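Local coordinates for translation initiation factor eIF2B subunit gamma (Schizosaccharomyces pombe, PDB 5B04), which serves as a component of the eIF2B complex, which catalyses the exchange of GDP for GTP on the gamma subunit of eIF2, at residues Leu51-Gly56 and Arg443-Val448; Cys360-Gly365 and Ser377-Asn382; Leu408-Val413 and Leu425-Ile430. The protein carries 3 engineered substitutions. All blocks are in the same frame, centred on the assembly; numbering follows the deposited sequence.

Contact 1: Leu51-Gly56 and Arg443-Val448; sequences LYPLTG and RGERLV
Tyr52 and Pro53 meet Glu445 and Leu447 in a van der Waals contact between domains, where a loop of the nucleotidyltransferase-like (GT-A) domain rests against the C-terminal segment after strand 429-430 of the left-handed beta-helix. The loop, Leu51-Gly56, comes after strand 39-45, and its sequence LYPLTG is consistent with the end of the nucleotide-binding signature of sugar-nucleotide transferases. Here it packs on the C-terminal segment, and the 193 Å² buried between the two is modest.

The loop keeps a compact turn. Leu51 O accepts from the backbone N of Thr55, and residues 52-54 have helical backbone angles, which leave Tyr52 and Pro53 both facing the C-terminal segment. In Tyr52 the first torsion puts CG anti to the backbone N (chi1 167°). The ring beyond it meets the other segment at two places. Near the ring plane, at its edge, CD2 lies 3.8 Å from OE1 of Glu445. Farther along, CE2 of Tyr52 is 4.2 Å from CD2 of Leu447, while the phenol OH comes to 4.1 Å from CD1 of the same leucine. Carboxylate and ring planes are 59° apart, so the two groups are not stacked.

Leu447 has CG between its backbone N and carbonyl carbon (chi1 49°), and its two methyls share the work: CD1 goes to the phenol oxygen, CD2 to the ring carbon and to the backbone of Pro53. Glu429 of strand 429-430 packs beside both Pro53 and Glu445, so the last coil of the beta-helix takes part in the same interface. The closest approach between the two segments is made by the proline ring, whose CG lies 3.4 Å from OE1 of Glu445.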
ATOM      1  N   LEU E  51      51.496  19.171 -56.138  1.00 85.90           N
ATOM      2  CA  LEU E  51      51.421  20.627 -56.251  1.00 88.86           C
ATOM      3  C   LEU E  51      52.660  21.187 -56.944  1.00108.04           C
ATOM      4  O   LEU E  51      53.367  22.018 -56.375  1.00117.81           O
ATOM      5  CB  LEU E  51      51.267  21.266 -54.869  1.00 97.45           C
ATOM      6  CG  LEU E  51      50.107  20.811 -53.984  1.00 89.16           C
ATOM      7  CD1 LEU E  51      50.618  20.422 -52.607  1.00 74.51           C
ATOM      8  CD2 LEU E  51      49.061  21.908 -53.870  1.00 82.33           C
ATOM      9  N   TYR E  52      52.910  20.742 -58.174  1.00104.12           N
ATOM     10  CA  TYR E  52      54.182  21.007 -58.851  1.00 99.44           C
ATOM     11  C   TYR E  52      54.574  22.485 -58.993  1.00119.66           C
ATOM     12  O   TYR E  52      55.679  22.854 -58.591  1.00132.87           O
ATOM     13  CB  TYR E  52      54.195  20.359 -60.240  1.00111.99           C
ATOM     14  CG  TYR E  52      55.336  20.857 -61.098  1.00122.82           C
ATOM     15  CD1 TYR E  52      56.643  20.466 -60.840  1.00124.53           C
ATOM     16  CD2 TYR E  52      55.111  21.732 -62.154  1.00124.92           C
ATOM     17  CE1 TYR E  52      57.693  20.923 -61.613  1.00139.43           C
ATOM     18  CE2 TYR E  52      56.154  22.195 -62.933  1.00129.46           C
ATOM     19  CZ  TYR E  52      57.443  21.787 -62.659  1.00143.91           C
ATOM     20  OH  TYR E  52      58.486  22.244 -63.431  1.00140.63           O
ATOM     21  N   PRO E  53      53.698  23.332 -59.573  1.00108.40           N
ATOM     22  CA  PRO E  53      54.164  24.708 -59.784  1.00 93.32           C
ATOM     23  C   PRO E  53      54.438  25.431 -58.470  1.00 93.29           C
ATOM     24  O   PRO E  53      55.307  26.299 -58.403  1.00107.08           O
ATOM     25  CB  PRO E  53      52.998  25.368 -60.532  1.00 92.48           C
ATOM     26  CG  PRO E  53      52.176  24.235 -61.060  1.00 99.81           C
ATOM     27  CD  PRO E  53      52.312  23.156 -60.039  1.00 96.49           C
ATOM     28  N   LEU E  54      53.706  25.046 -57.432  1.00 91.31           N
ATOM     29  CA  LEU E  54      53.792  25.700 -56.134  1.00 98.54           C
ATOM     30  C   LEU E  54      54.995  25.227 -55.321  1.00 97.51           C
ATOM     31  O   LEU E  54      55.583  25.999 -54.563  1.00 91.52           O
ATOM     32  CB  LEU E  54      52.506  25.459 -55.333  1.00 89.86           C
ATOM     33  CG  LEU E  54      51.222  26.231 -55.665  1.00 89.80           C
ATOM     34  CD1 LEU E  54      50.719  25.962 -57.077  1.00 90.94           C
ATOM     35  CD2 LEU E  54      50.140  25.894 -54.649  1.00 96.88           C
ATOM     36  N   THR E  55      55.362  23.959 -55.485  1.00100.95           N
ATOM     37  CA  THR E  55      56.336  23.328 -54.596  1.00106.53           C
ATOM     38  C   THR E  55      57.635  22.893 -55.263  1.00117.66           C
ATOM     39  O   THR E  55      58.167  21.834 -54.943  1.00123.30           O
ATOM     40  CB  THR E  55      55.733  22.085 -53.918  1.00101.96           C
ATOM     41  OG1 THR E  55      55.211  21.201 -54.919  1.00 85.81           O
ATOM     42  CG2 THR E  55      54.619  22.483 -52.978  1.00 99.00           C
ATOM     43  N   GLY E  56      58.154  23.703 -56.177  1.00124.14           N
ATOM     44  CA  GLY E  56      59.429  23.397 -56.800  1.00120.21           C
ATOM     45  C   GLY E  56      60.572  24.079 -56.075  1.00109.59           C
ATOM     46  O   GLY E  56      61.719  23.634 -56.136  1.00101.12           O
ATOM     47  N   ARG E 443      44.934  28.182 -70.071  1.00122.00           N
ATOM     48  CA  ARG E 443      45.731  27.144 -70.689  1.00138.10           C
ATOM     49  C   ARG E 443      47.054  26.688 -70.011  1.00141.47           C
ATOM     50  O   ARG E 443      47.763  25.855 -70.602  1.00151.41           O
ATOM     51  CB  ARG E 443      46.073  27.644 -72.102  1.00127.53           C
ATOM     52  CG  ARG E 443      45.633  26.783 -73.229  1.00133.35           C
ATOM     53  CD  ARG E 443      45.687  27.556 -74.525  1.00141.67           C
ATOM     54  NE  ARG E 443      46.763  28.543 -74.474  1.00139.75           N
ATOM     55  CZ  ARG E 443      46.784  29.672 -75.169  1.00135.66           C
ATOM     56  NH1 ARG E 443      45.764  29.982 -75.958  1.00143.54           N
ATOM     57  NH2 ARG E 443      47.819  30.493 -75.059  1.00134.04           N
ATOM     58  N   GLY E 444      47.426  27.180 -68.821  1.00109.74           N
ATOM     59  CA  GLY E 444      48.806  26.904 -68.404  1.00104.99           C
ATOM     60  C   GLY E 444      49.495  27.210 -67.072  1.00102.72           C
ATOM     61  O   GLY E 444      49.016  27.958 -66.222  1.00 97.60           O
ATOM     62  N   GLU E 445      50.680  26.612 -66.938  1.00101.04           N
ATOM     63  CA  GLU E 445      51.550  26.728 -65.768  1.00103.78           C
ATOM     64  C   GLU E 445      52.874  27.408 -66.127  1.00111.72           C
ATOM     65  O   GLU E 445      53.876  26.742 -66.388  1.00114.31           O
ATOM     66  CB  GLU E 445      51.833  25.347 -65.166  1.00101.66           C
ATOM     67  CG  GLU E 445      50.709  24.343 -65.362  1.00113.07           C
ATOM     68  CD  GLU E 445      51.102  22.948 -64.921  1.00108.82           C
ATOM     69  OE1 GLU E 445      52.111  22.822 -64.195  1.00114.91           O
ATOM     70  OE2 GLU E 445      50.410  21.981 -65.300  1.00107.99           O
ATOM     71  N   ARG E 446      52.866  28.736 -66.143  1.00108.77           N
ATOM     72  CA  ARG E 446      54.060  29.527 -66.422  1.00114.69           C
ATOM     73  C   ARG E 446      55.092  29.408 -65.300  1.00114.28           C
ATOM     74  O   ARG E 446      54.732  29.561 -64.136  1.00110.39           O
ATOM     75  CB  ARG E 446      53.674  30.999 -66.594  1.00119.86           C
ATOM     76  CG  ARG E 446      54.347  31.734 -67.738  1.00146.46           C
ATOM     77  CD  ARG E 446      53.736  31.362 -69.077  1.00150.28           C
ATOM     78  NE  ARG E 446      54.229  32.224 -70.147  1.00140.02           N
ATOM     79  CZ  ARG E 446      53.724  32.255 -71.376  1.00109.47           C
ATOM     80  NH1 ARG E 446      52.714  31.463 -71.701  1.00 88.18           N
ATOM     81  NH2 ARG E 446      54.237  33.075 -72.283  1.00114.22           N
ATOM     82  N   LEU E 447      56.358  29.139 -65.627  1.00117.38           N
ATOM     83  CA  LEU E 447      57.438  29.386 -64.662  1.00122.58           C
ATOM     84  C   LEU E 447      58.847  29.514 -65.286  1.00122.76           C
ATOM     85  O   LEU E 447      59.009  29.408 -66.500  1.00129.45           O
ATOM     86  CB  LEU E 447      57.433  28.337 -63.545  1.00126.57           C
ATOM     87  CG  LEU E 447      57.367  26.833 -63.751  1.00134.18           C
ATOM     88  CD1 LEU E 447      58.680  26.288 -64.285  1.00129.55           C
ATOM     89  CD2 LEU E 447      57.029  26.219 -62.408  1.00140.32           C
ATOM     90  N   VAL E 448      59.845  29.748 -64.430  1.00124.44           N
ATOM     91  CA  VAL E 448      61.125  30.366 -64.810  1.00124.43           C
ATOM     92  C   VAL E 448      61.825  29.723 -66.020  1.00137.97           C
ATOM     93  O   VAL E 448      62.021  30.396 -67.031  1.00141.88           O
ATOM     94  CB  VAL E 448      62.080  30.412 -63.559  1.00105.47           C
ATOM     95  CG1 VAL E 448      63.504  30.083 -63.899  1.00111.18           C
ATOM     96  CG2 VAL E 448      62.046  31.788 -62.909  1.00 93.34           C
TER

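Contact 2: Cys360-Gly365 and Ser377-Asn382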
ATOM      1  N   CYS E 360      36.724  38.798 -49.391  1.00 91.73           N
ATOM      2  CA  CYS E 360      37.897  37.940 -49.516  1.00 89.61           C
ATOM      3  C   CYS E 360      39.073  38.426 -48.667  1.00 85.33           C
ATOM      4  O   CYS E 360      39.016  39.502 -48.076  1.00 86.38           O
ATOM      5  CB  CYS E 360      38.310  37.836 -50.982  1.00 98.51           C
ATOM      6  SG  CYS E 360      38.463  39.420 -51.841  1.00 84.07           S
ATOM      7  N   MET E 361      40.130  37.640 -48.608  1.00 88.42           N
ATOM      8  CA  MET E 361      41.190  37.907 -47.675  1.00 83.60           C
ATOM      9  C   MET E 361      42.438  38.434 -48.321  1.00 82.24           C
ATOM     10  O   MET E 361      42.904  37.918 -49.308  1.00 87.34           O
ATOM     11  CB  MET E 361      41.542  36.648 -46.907  1.00 85.69           C
ATOM     12  CG  MET E 361      40.400  35.687 -46.721  1.00 83.65           C
ATOM     13  SD  MET E 361      40.982  34.265 -45.820  1.00 83.71           S
ATOM     14  CE  MET E 361      40.654  34.835 -44.177  1.00 85.83           C
ATOM     15  N   VAL E 362      42.963  39.492 -47.740  1.00 85.86           N
ATOM     16  CA  VAL E 362      44.193  40.092 -48.175  1.00 92.14           C
ATOM     17  C   VAL E 362      45.039  40.317 -46.946  1.00102.01           C
ATOM     18  O   VAL E 362      44.538  40.773 -45.940  1.00104.96           O
ATOM     19  CB  VAL E 362      43.883  41.439 -48.785  1.00 85.10           C
ATOM     20  CG1 VAL E 362      43.025  42.226 -47.822  1.00 82.72           C
ATOM     21  CG2 VAL E 362      45.156  42.178 -49.107  1.00102.08           C
ATOM     22  N   ASN E 363      46.322  40.012 -47.017  1.00 98.36           N
ATOM     23  CA  ASN E 363      47.159  40.076 -45.828  1.00107.12           C
ATOM     24  C   ASN E 363      47.816  41.393 -45.537  1.00115.64           C
ATOM     25  O   ASN E 363      47.453  42.400 -46.098  1.00118.54           O
ATOM     26  CB  ASN E 363      48.198  38.975 -45.795  1.00104.12           C
ATOM     27  CG  ASN E 363      48.305  38.344 -44.435  1.00102.00           C
ATOM     28  OD1 ASN E 363      47.679  38.786 -43.489  1.00 99.63           O
ATOM     29  ND2 ASN E 363      49.098  37.307 -44.333  1.00 94.42           N
ATOM     30  N   GLU E 364      48.749  41.365 -44.598  1.00123.95           N
ATOM     31  CA  GLU E 364      49.480  42.540 -44.149  1.00114.48           C
ATOM     32  C   GLU E 364      50.541  43.109 -45.078  1.00113.62           C
ATOM     33  O   GLU E 364      51.109  42.419 -45.912  1.00115.97           O
ATOM     34  CB  GLU E 364      50.111  42.249 -42.806  1.00110.15           C
ATOM     35  CG  GLU E 364      49.151  41.615 -41.827  1.00118.92           C
ATOM     36  CD  GLU E 364      49.863  40.993 -40.654  1.00132.01           C
ATOM     37  OE1 GLU E 364      51.056  41.289 -40.461  1.00130.03           O
ATOM     38  OE2 GLU E 364      49.228  40.203 -39.932  1.00135.82           O
ATOM     39  N   GLY E 365      50.799  44.392 -44.886  1.00100.02           N
ATOM     40  CA  GLY E 365      51.786  45.162 -45.623  1.00120.81           C
ATOM     41  C   GLY E 365      51.483  45.267 -47.107  1.00119.36           C
ATOM     42  O   GLY E 365      52.144  46.007 -47.838  1.00127.10           O
ATOM     43  N   SER E 377      39.087  36.530 -53.803  1.00 76.40           N
ATOM     44  CA  SER E 377      40.488  36.133 -53.913  1.00 81.89           C
ATOM     45  C   SER E 377      41.302  36.321 -52.631  1.00 83.71           C
ATOM     46  O   SER E 377      41.147  37.309 -51.918  1.00 79.72           O
ATOM     47  CB  SER E 377      41.158  36.906 -55.052  1.00 73.06           C
ATOM     48  OG  SER E 377      40.716  36.433 -56.312  1.00 83.04           O
ATOM     49  N   ILE E 378      42.187  35.366 -52.360  1.00 79.71           N
ATOM     50  CA  ILE E 378      43.044  35.425 -51.182  1.00 82.81           C
ATOM     51  C   ILE E 378      44.416  35.986 -51.548  1.00 85.22           C
ATOM     52  O   ILE E 378      45.093  35.464 -52.436  1.00 90.28           O
ATOM     53  CB  ILE E 378      43.208  34.035 -50.522  1.00 83.74           C
ATOM     54  CG1 ILE E 378      41.954  33.659 -49.725  1.00 72.94           C
ATOM     55  CG2 ILE E 378      44.416  34.019 -49.598  1.00 87.07           C
ATOM     56  CD1 ILE E 378      40.772  33.212 -50.567  1.00 75.86           C
ATOM     57  N   ILE E 379      44.818  37.054 -50.867  1.00 85.48           N
ATOM     58  CA  ILE E 379      46.084  37.720 -51.157  1.00 90.91           C
ATOM     59  C   ILE E 379      47.049  37.635 -49.976  1.00 94.16           C
ATOM     60  O   ILE E 379      46.677  37.911 -48.836  1.00 79.75           O
ATOM     61  CB  ILE E 379      45.865  39.199 -51.528  1.00 91.62           C
ATOM     62  CG1 ILE E 379      44.850  39.314 -52.668  1.00 88.57           C
ATOM     63  CG2 ILE E 379      47.181  39.860 -51.910  1.00 87.93           C
ATOM     64  CD1 ILE E 379      44.667  40.722 -53.189  1.00 83.97           C
ATOM     65  N   GLY E 380      48.292  37.256 -50.263  1.00 98.91           N
ATOM     66  CA  GLY E 380      49.300  37.065 -49.237  1.00102.01           C
ATOM     67  C   GLY E 380      49.807  38.340 -48.588  1.00102.47           C
ATOM     68  O   GLY E 380      49.131  39.368 -48.594  1.00103.56           O
ATOM     69  N   LYS E 381      51.014  38.266 -48.033  1.00105.74           N
ATOM     70  CA  LYS E 381      51.562  39.351 -47.228  1.00109.88           C
ATOM     71  C   LYS E 381      52.482  40.270 -48.035  1.00114.32           C
ATOM     72  O   LYS E 381      53.188  39.818 -48.935  1.00115.88           O
ATOM     73  CB  LYS E 381      52.311  38.772 -46.025  1.00115.32           C
ATOM     74  CG  LYS E 381      52.100  39.543 -44.731  1.00122.22           C
ATOM     75  CD  LYS E 381      52.498  38.741 -43.501  1.00113.20           C
ATOM     76  CE  LYS E 381      53.632  37.772 -43.791  1.00109.63           C
ATOM     77  NZ  LYS E 381      53.805  36.792 -42.684  1.00118.14           N
ATOM     78  N   ASN E 382      52.471  41.553 -47.672  1.00126.05           N
ATOM     79  CA  ASN E 382      53.180  42.642 -48.363  1.00128.85           C
ATOM     80  C   ASN E 382      53.312  42.484 -49.884  1.00126.22           C
ATOM     81  O   ASN E 382      54.413  42.438 -50.433  1.00115.19           O
ATOM     82  CB  ASN E 382      54.562  42.869 -47.721  1.00119.03           C
ATOM     83  CG  ASN E 382      55.489  41.672 -47.837  1.00133.10           C
ATOM     84  OD1 ASN E 382      56.413  41.672 -48.650  1.00133.67           O
ATOM     85  ND2 ASN E 382      55.270  40.662 -47.005  1.00136.45           N
TER
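The backbone N of Asn363 is shared by two carbonyls of the facing segment: it donates to Ile379 O at 2.8 Å and to Gly380 O at 3.3 Å, both weak bonds because the hydrogen points between them. Each acceptor has a second partner, Gly380 O the hydroxyl of Thr366 and Ile379 O, weakly, the side-chain amide of Asn69. The two segments belong to successive coils of the left-handed parallel beta-helix. Two residues earlier the pairing is straighter, with Ile379 N giving its hydrogen to Met361 O at 2.6 Å. Asn382 N also approaches Glu364 O, but that bond is modelled too short for its length to be trusted.

The segments run 7° apart in direction, with Val362 bridged to Ile379, and equivalent side chains lie over one another. Met361 and Ile378 run alongside each other, with CG of the methionine 3.9 Å from CG1 of the isoleucine. Val362 and Ile379 repeat this on the other side of the backbone, CG2 of Val362 lying 3.9 Å from CB of Ile379. Farther along, the amide ND2 of Asn363 rests 3.8 Å from CG of Lys381.

Cys360 brings its sulfur to the start of the next coil: SG sits between the backbone N and the carbonyl carbon (chi1 50°) and accepts from Ser377 N at 3.5 Å. An alanine here would probably leave the N-H of Ser377 without this acceptor and open a small gap beside the backbone of Ser377, where the sulfur sat. Ser377 OG in turn accepts from Ser394 N, one coil further on.

Segment 360-365 follows strand 356-358 and flanks strand 378-379 on one side; on the other, Ile378 exchanges backbone bonds with Ser394 and Leu396, which brings in the parallel strand 395-396.

Contact 3: Leu408-Val413 and Leu425-Ile430; sequences LESCIV and LRECEI
Two successive coils of the left-handed parallel beta-helix stack here, each contributing two short strands joined at a sharp corner: Leu408 and Glu409 pair with Leu425 and Arg426, then Ile412 and Val413 with Glu429 and Ile430. On the first side Glu409 N donates to Leu425 O at 3.0 Å, and Glu427 N returns a bond to Glu409 O. Past the corner Ile412 N bonds to Cys428 O, and Ile430 N to Ile412 O.

The corners also match. Ser410 and Glu427 both have left-handed backbone angles (phi 54° in each), and CG of Glu427 packs 3.8 Å from OG of Ser410. Cys411 turns SG beside its own backbone N (chi1 -75°), where it lies 3.6 Å from CB of Cys428 and accepts a weak bond from Cys428 N.

On the first side, CD2 of Leu408 lies 4.3 Å from CB of Leu425, and CB of Glu409 sits 3.6 Å from CG of Arg426; the charged ends of that pair do not touch, and OE1 of Glu409 forms a salt bridge with Arg407. On the second side, CG2 of Val413 meets CD1 of Ile430 at 3.6 Å. Short parallel strands stacked coil on coil, with aligned aliphatic pairs such as Leu408 and Leu425, fit the left-handed hexapeptide-repeat beta-helix.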
ATOM      1  N   LEU E 408      43.554  38.677 -63.722  1.00 99.89           N
ATOM      2  CA  LEU E 408      43.768  37.373 -63.117  1.00 88.16           C
ATOM      3  C   LEU E 408      42.440  36.650 -62.939  1.00 83.63           C
ATOM      4  O   LEU E 408      41.627  37.018 -62.090  1.00 93.64           O
ATOM      5  CB  LEU E 408      44.489  37.512 -61.777  1.00 91.00           C
ATOM      6  CG  LEU E 408      46.000  37.724 -61.888  1.00 87.82           C
ATOM      7  CD1 LEU E 408      46.627  37.900 -60.515  1.00 83.42           C
ATOM      8  CD2 LEU E 408      46.642  36.561 -62.632  1.00 97.60           C
ATOM      9  N   GLU E 409      42.224  35.626 -63.758  1.00 74.77           N
ATOM     10  CA  GLU E 409      40.991  34.852 -63.716  1.00 84.50           C
ATOM     11  C   GLU E 409      41.238  33.435 -63.215  1.00 88.00           C
ATOM     12  O   GLU E 409      41.861  32.629 -63.906  1.00 86.62           O
ATOM     13  CB  GLU E 409      40.344  34.798 -65.101  1.00 95.65           C
ATOM     14  CG  GLU E 409      39.594  36.054 -65.505  1.00 96.39           C
ATOM     15  CD  GLU E 409      38.949  35.919 -66.872  1.00111.95           C
ATOM     16  OE1 GLU E 409      37.718  36.107 -66.971  1.00114.78           O
ATOM     17  OE2 GLU E 409      39.674  35.628 -67.847  1.00108.60           O
ATOM     18  N   SER E 410      40.748  33.144 -62.012  1.00 78.30           N
ATOM     19  CA  SER E 410      40.797  31.796 -61.448  1.00 73.30           C
ATOM     20  C   SER E 410      42.207  31.208 -61.426  1.00 78.08           C
ATOM     21  O   SER E 410      42.400  30.033 -61.730  1.00 65.15           O
ATOM     22  CB  SER E 410      39.860  30.868 -62.228  1.00 72.77           C
ATOM     23  OG  SER E 410      39.919  29.543 -61.733  1.00 78.40           O
ATOM     24  N   CYS E 411      43.186  32.028 -61.057  1.00 85.13           N
ATOM     25  CA  CYS E 411      44.583  31.605 -61.085  1.00 91.48           C
ATOM     26  C   CYS E 411      45.152  31.328 -59.698  1.00 85.35           C
ATOM     27  O   CYS E 411      44.586  31.733 -58.688  1.00 79.48           O
ATOM     28  CB  CYS E 411      45.442  32.663 -61.779  1.00 94.26           C
ATOM     29  SG  CYS E 411      45.284  32.697 -63.574  1.00106.03           S
ATOM     30  N   ILE E 412      46.277  30.625 -59.661  1.00 84.73           N
ATOM     31  CA  ILE E 412      47.031  30.454 -58.427  1.00 87.98           C
ATOM     32  C   ILE E 412      48.443  30.981 -58.635  1.00 91.17           C
ATOM     33  O   ILE E 412      49.192  30.463 -59.462  1.00100.15           O
ATOM     34  CB  ILE E 412      47.091  28.984 -57.978  1.00 89.97           C
ATOM     35  CG1 ILE E 412      45.681  28.407 -57.836  1.00 80.66           C
ATOM     36  CG2 ILE E 412      47.852  28.864 -56.666  1.00 81.58           C
ATOM     37  CD1 ILE E 412      45.663  26.944 -57.453  1.00 92.13           C
ATOM     38  N   VAL E 413      48.818  31.983 -57.858  1.00 84.93           N
ATOM     39  CA  VAL E 413      50.114  32.599 -58.017  1.00 90.25           C
ATOM     40  C   VAL E 413      50.999  32.385 -56.822  1.00 93.49           C
ATOM     41  O   VAL E 413      50.675  32.800 -55.734  1.00 91.09           O
ATOM     42  CB  VAL E 413      49.956  34.102 -58.163  1.00 94.70           C
ATOM     43  CG1 VAL E 413      51.298  34.745 -58.398  1.00 94.35           C
ATOM     44  CG2 VAL E 413      49.015  34.420 -59.296  1.00 94.40           C
ATOM     45  N   LEU E 425      45.797  36.193 -67.664  1.00124.31           N
ATOM     46  CA  LEU E 425      46.005  34.792 -67.337  1.00110.26           C
ATOM     47  C   LEU E 425      44.745  34.203 -66.726  1.00 95.77           C
ATOM     48  O   LEU E 425      44.238  34.699 -65.719  1.00105.07           O
ATOM     49  CB  LEU E 425      47.197  34.635 -66.388  1.00 97.57           C
ATOM     50  CG  LEU E 425      48.548  35.004 -67.008  1.00 87.38           C
ATOM     51  CD1 LEU E 425      49.622  35.176 -65.955  1.00 85.53           C
ATOM     52  CD2 LEU E 425      48.967  33.955 -68.007  1.00107.57           C
ATOM     53  N   ARG E 426      44.234  33.151 -67.356  1.00 88.53           N
ATOM     54  CA  ARG E 426      43.018  32.497 -66.896  1.00 89.65           C
ATOM     55  C   ARG E 426      43.300  31.055 -66.502  1.00 90.15           C
ATOM     56  O   ARG E 426      43.822  30.281 -67.302  1.00 89.14           O
ATOM     57  CB  ARG E 426      41.940  32.541 -67.979  1.00 90.65           C
ATOM     58  CG  ARG E 426      40.575  32.082 -67.498  1.00 90.40           C
ATOM     59  CD  ARG E 426      39.682  31.668 -68.654  1.00 97.69           C
ATOM     60  NE  ARG E 426      40.190  30.478 -69.329  1.00110.94           N
ATOM     61  CZ  ARG E 426      39.464  29.706 -70.132  1.00111.84           C
ATOM     62  NH1 ARG E 426      38.191  29.997 -70.360  1.00 92.69           N
ATOM     63  NH2 ARG E 426      40.011  28.641 -70.703  1.00 94.68           N
ATOM     64  N   GLU E 427      42.951  30.702 -65.267  1.00 88.25           N
ATOM     65  CA  GLU E 427      43.142  29.345 -64.760  1.00 92.15           C
ATOM     66  C   GLU E 427      44.593  28.903 -64.917  1.00 90.04           C
ATOM     67  O   GLU E 427      44.878  27.857 -65.502  1.00 81.33           O
ATOM     68  CB  GLU E 427      42.202  28.372 -65.474  1.00 90.18           C
ATOM     69  CG  GLU E 427      40.732  28.717 -65.303  1.00101.18           C
ATOM     70  CD  GLU E 427      39.840  28.003 -66.298  1.00103.21           C
ATOM     71  OE1 GLU E 427      40.354  27.159 -67.062  1.00 95.05           O
ATOM     72  OE2 GLU E 427      38.624  28.287 -66.315  1.00107.80           O
ATOM     73  N   CYS E 428      45.503  29.714 -64.391  1.00 87.54           N
ATOM     74  CA  CYS E 428      46.930  29.478 -64.558  1.00 98.21           C
ATOM     75  C   CYS E 428      47.689  29.400 -63.247  1.00 93.76           C
ATOM     76  O   CYS E 428      47.513  30.242 -62.369  1.00 94.52           O
ATOM     77  CB  CYS E 428      47.549  30.580 -65.405  1.00106.55           C
ATOM     78  SG  CYS E 428      47.191  30.430 -67.102  1.00 99.39           S
ATOM     79  N   GLU E 429      48.547  28.393 -63.128  1.00 96.97           N
ATOM     80  CA  GLU E 429      49.420  28.277 -61.969  1.00 88.94           C
ATOM     81  C   GLU E 429      50.738  28.999 -62.218  1.00 94.72           C
ATOM     82  O   GLU E 429      51.563  28.551 -63.014  1.00 95.53           O
ATOM     83  CB  GLU E 429      49.685  26.809 -61.624  1.00 89.10           C
ATOM     84  CG  GLU E 429      48.524  26.100 -60.947  1.00 92.35           C
ATOM     85  CD  GLU E 429      47.505  25.570 -61.935  1.00109.52           C
ATOM     86  OE1 GLU E 429      47.916  25.082 -63.009  1.00106.83           O
ATOM     87  OE2 GLU E 429      46.294  25.638 -61.636  1.00118.88           O
ATOM     88  N   ILE E 430      50.926  30.124 -61.538  1.00100.47           N
ATOM     89  CA  ILE E 430      52.166  30.880 -61.644  1.00 94.79           C
ATOM     90  C   ILE E 430      53.089  30.524 -60.486  1.00102.58           C
ATOM     91  O   ILE E 430      52.909  31.002 -59.364  1.00 93.72           O
ATOM     92  CB  ILE E 430      51.906  32.392 -61.659  1.00 93.99           C
ATOM     93  CG1 ILE E 430      50.876  32.736 -62.735  1.00101.52           C
ATOM     94  CG2 ILE E 430      53.202  33.153 -61.892  1.00115.56           C
ATOM     95  CD1 ILE E 430      50.366  34.151 -62.652  1.00114.60           C
TER

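Overall arrangement
Contacts 2 and 3 are rungs of one beta-helix, in series along the chain, with centres 16 Å apart and nearest atoms about 6 Å apart. Two serine hydroxyls bridge the coils: Ser377 OG accepts from Ser394 N, and Ser394 OG from Cys411 N. Contact 1 closes a loop of the chain in which both are nested, bringing the nucleotidyltransferase-like domain back to the end of that beta-helix. It touches contact 3, centres 10 Å apart, where CG of Pro53 lies 3.6 Å from CB of Glu429 and CD1 of Leu54 is 4.1 Å from CG2 of Ile412. Contact 2 stays apart from contact 1, about 11 Å away between nearest atoms.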